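Cleavage stimulation factor 77 (Encephalitozoon cuniculi, PDB 2UY1) forms a homodimeric helical-repeat scaffold of the cleavage stimulation factor, which acts in mRNA 3'-end processing, and may take part in mRNA binding. Local coordinates at residues A176-D180 with E433-G437. Coordinates in Å, arbitrary orientation, origin at the centre of the assembly. Numbering follows the deposited sequence.
Sequences ARLID and EGILG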
loop_
_atom_site.group_PDB
_atom_site.type_symbol
_atom_site.label_atom_id
_atom_site.label_comp_id
_atom_site.label_asym_id
_atom_site.label_seq_id
_atom_site.Cartn_x
_atom_site.Cartn_y
_atom_site.Cartn_z
ATOM N N ALA B 176 -24.581 8.748 -19.029
ATOM C CA ALA B 176 -23.217 9.142 -19.420
ATOM C C ALA B 176 -22.792 8.378 -20.640
ATOM O O ALA B 176 -22.366 8.959 -21.610
ATOM C CB ALA B 176 -22.257 8.868 -18.281
ATOM N N ARG B 177 -22.959 7.060 -20.600
ATOM C CA ARG B 177 -22.718 6.209 -21.769
ATOM C C ARG B 177 -23.498 6.633 -23.023
ATOM O O ARG B 177 -22.930 6.707 -24.119
ATOM C CB ARG B 177 -23.026 4.752 -21.415
ATOM C CG ARG B 177 -21.861 4.001 -20.753
ATOM C CD ARG B 177 -22.238 2.570 -20.455
ATOM N NE ARG B 177 -21.283 1.928 -19.549
ATOM C CZ ARG B 177 -21.564 1.501 -18.316
ATOM N NH1 ARG B 177 -22.791 1.619 -17.809
ATOM N NH2 ARG B 177 -20.615 0.927 -17.581
ATOM N N LEU B 178 -24.784 6.936 -22.846
ATOM C CA LEU B 178 -25.631 7.433 -23.936
ATOM C C LEU B 178 -25.101 8.730 -24.543
ATOM O O LEU B 178 -24.958 8.840 -25.776
ATOM C CB LEU B 178 -27.093 7.595 -23.486
ATOM C CG LEU B 178 -28.146 8.206 -24.460
ATOM C CD1 LEU B 178 -28.453 7.244 -25.633
ATOM C CD2 LEU B 178 -29.443 8.565 -23.749
ATOM N N ILE B 179 -24.824 9.708 -23.682
ATOM C CA ILE B 179 -24.221 10.967 -24.081
ATOM C C ILE B 179 -22.990 10.767 -24.963
ATOM O O ILE B 179 -22.930 11.330 -26.077
ATOM C CB ILE B 179 -23.857 11.868 -22.849
ATOM C CG1 ILE B 179 -25.114 12.544 -22.295
ATOM C CG2 ILE B 179 -22.788 12.960 -23.223
ATOM C CD1 ILE B 179 -24.958 13.116 -20.886
ATOM N N ASP B 180 -22.030 9.988 -24.458
ATOM C CA ASP B 180 -20.777 9.689 -25.190
ATOM C C ASP B 180 -20.996 9.045 -26.573
ATOM O O ASP B 180 -20.364 9.438 -27.541
ATOM C CB ASP B 180 -19.870 8.779 -24.366
ATOM C CG ASP B 180 -19.432 9.390 -23.047
ATOM O OD1 ASP B 180 -19.112 10.609 -22.984
ATOM O OD2 ASP B 180 -19.406 8.616 -22.059
ATOM N N GLU B 433 -14.174 6.894 -17.915
ATOM C CA GLU B 433 -14.026 7.264 -19.305
ATOM C C GLU B 433 -15.141 8.251 -19.779
ATOM O O GLU B 433 -16.162 8.358 -19.153
ATOM C CB GLU B 433 -14.124 5.979 -20.144
ATOM C CG GLU B 433 -14.200 6.343 -21.605
ATOM C CD GLU B 433 -14.063 5.228 -22.619
ATOM O OE1 GLU B 433 -13.996 4.020 -22.229
ATOM O OE2 GLU B 433 -14.016 5.632 -23.821
ATOM N N GLY B 434 -14.976 8.926 -20.913
ATOM C CA GLY B 434 -16.044 9.801 -21.449
ATOM C C GLY B 434 -16.410 10.947 -20.505
ATOM O O GLY B 434 -15.541 11.479 -19.813
ATOM N N ILE B 435 -17.695 11.332 -20.457
ATOM C CA ILE B 435 -18.082 12.509 -19.685
ATOM C C ILE B 435 -18.113 12.259 -18.158
ATOM O O ILE B 435 -17.934 13.196 -17.342
ATOM C CB ILE B 435 -19.399 13.174 -20.228
ATOM C CG1 ILE B 435 -19.620 14.531 -19.539
ATOM C CG2 ILE B 435 -20.598 12.204 -20.106
ATOM C CD1 ILE B 435 -18.834 15.684 -20.165
ATOM N N LEU B 436 -18.308 11.008 -17.758
ATOM C CA LEU B 436 -18.155 10.653 -16.334
ATOM C C LEU B 436 -16.674 10.653 -15.893
ATOM O O LEU B 436 -16.350 11.053 -14.812
ATOM C CB LEU B 436 -18.791 9.288 -16.079
ATOM C CG LEU B 436 -18.990 8.724 -14.663
ATOM C CD1 LEU B 436 -19.677 9.675 -13.699
ATOM C CD2 LEU B 436 -19.770 7.418 -14.749
ATOM N N GLY B 437 -15.802 10.162 -16.759
ATOM C CA GLY B 437 -14.360 10.396 -16.687
ATOM C C GLY B 437 -14.002 11.832 -16.409
ATOM O O GLY B 437 -13.226 12.119 -15.478
HETATM O O HOH W 1 -18.844 8.582 -19.485
#
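Start with the CG2 methyl of Ile-435, which packs against two side chains one helical turn apart: it lies 4.1 Å from CB of Ala-176 and 3.9 Å from CG2 of Ile-179. Its CD1 end leads away from 176-180. Phe-218 of helix 213-225 touches all three residues and so backs this apolar patch. A little further along, CB of Ala-176 rests 4.1 Å from CB of Leu-436, and the small alanine lets the backbones come close, 6.1 Å between CA of Ala-176 and CA of Leu-436. In the fold, this is the start of the last modelled helix, 434-446, folding back, 253 residues on, against a helix of the HAT (half-a-TPR) repeat array characteristic of CstF-77. At the polar edge Asp-180 takes over: its OD1 accepts a hydrogen bond from N of Ile-435 (3.0 Å). The other carboxylate oxygen works through water 1, which donates to OD2 of Asp-180 (2.6 Å) and to O of Glu-433 (2.7 Å) and accepts from N of Leu-436 (3.0 Å). Gly-434, with positive phi, is where the backbone passes the carboxylate; a CB there would lie 2.2 Å from OD2 of Asp-180, a clash.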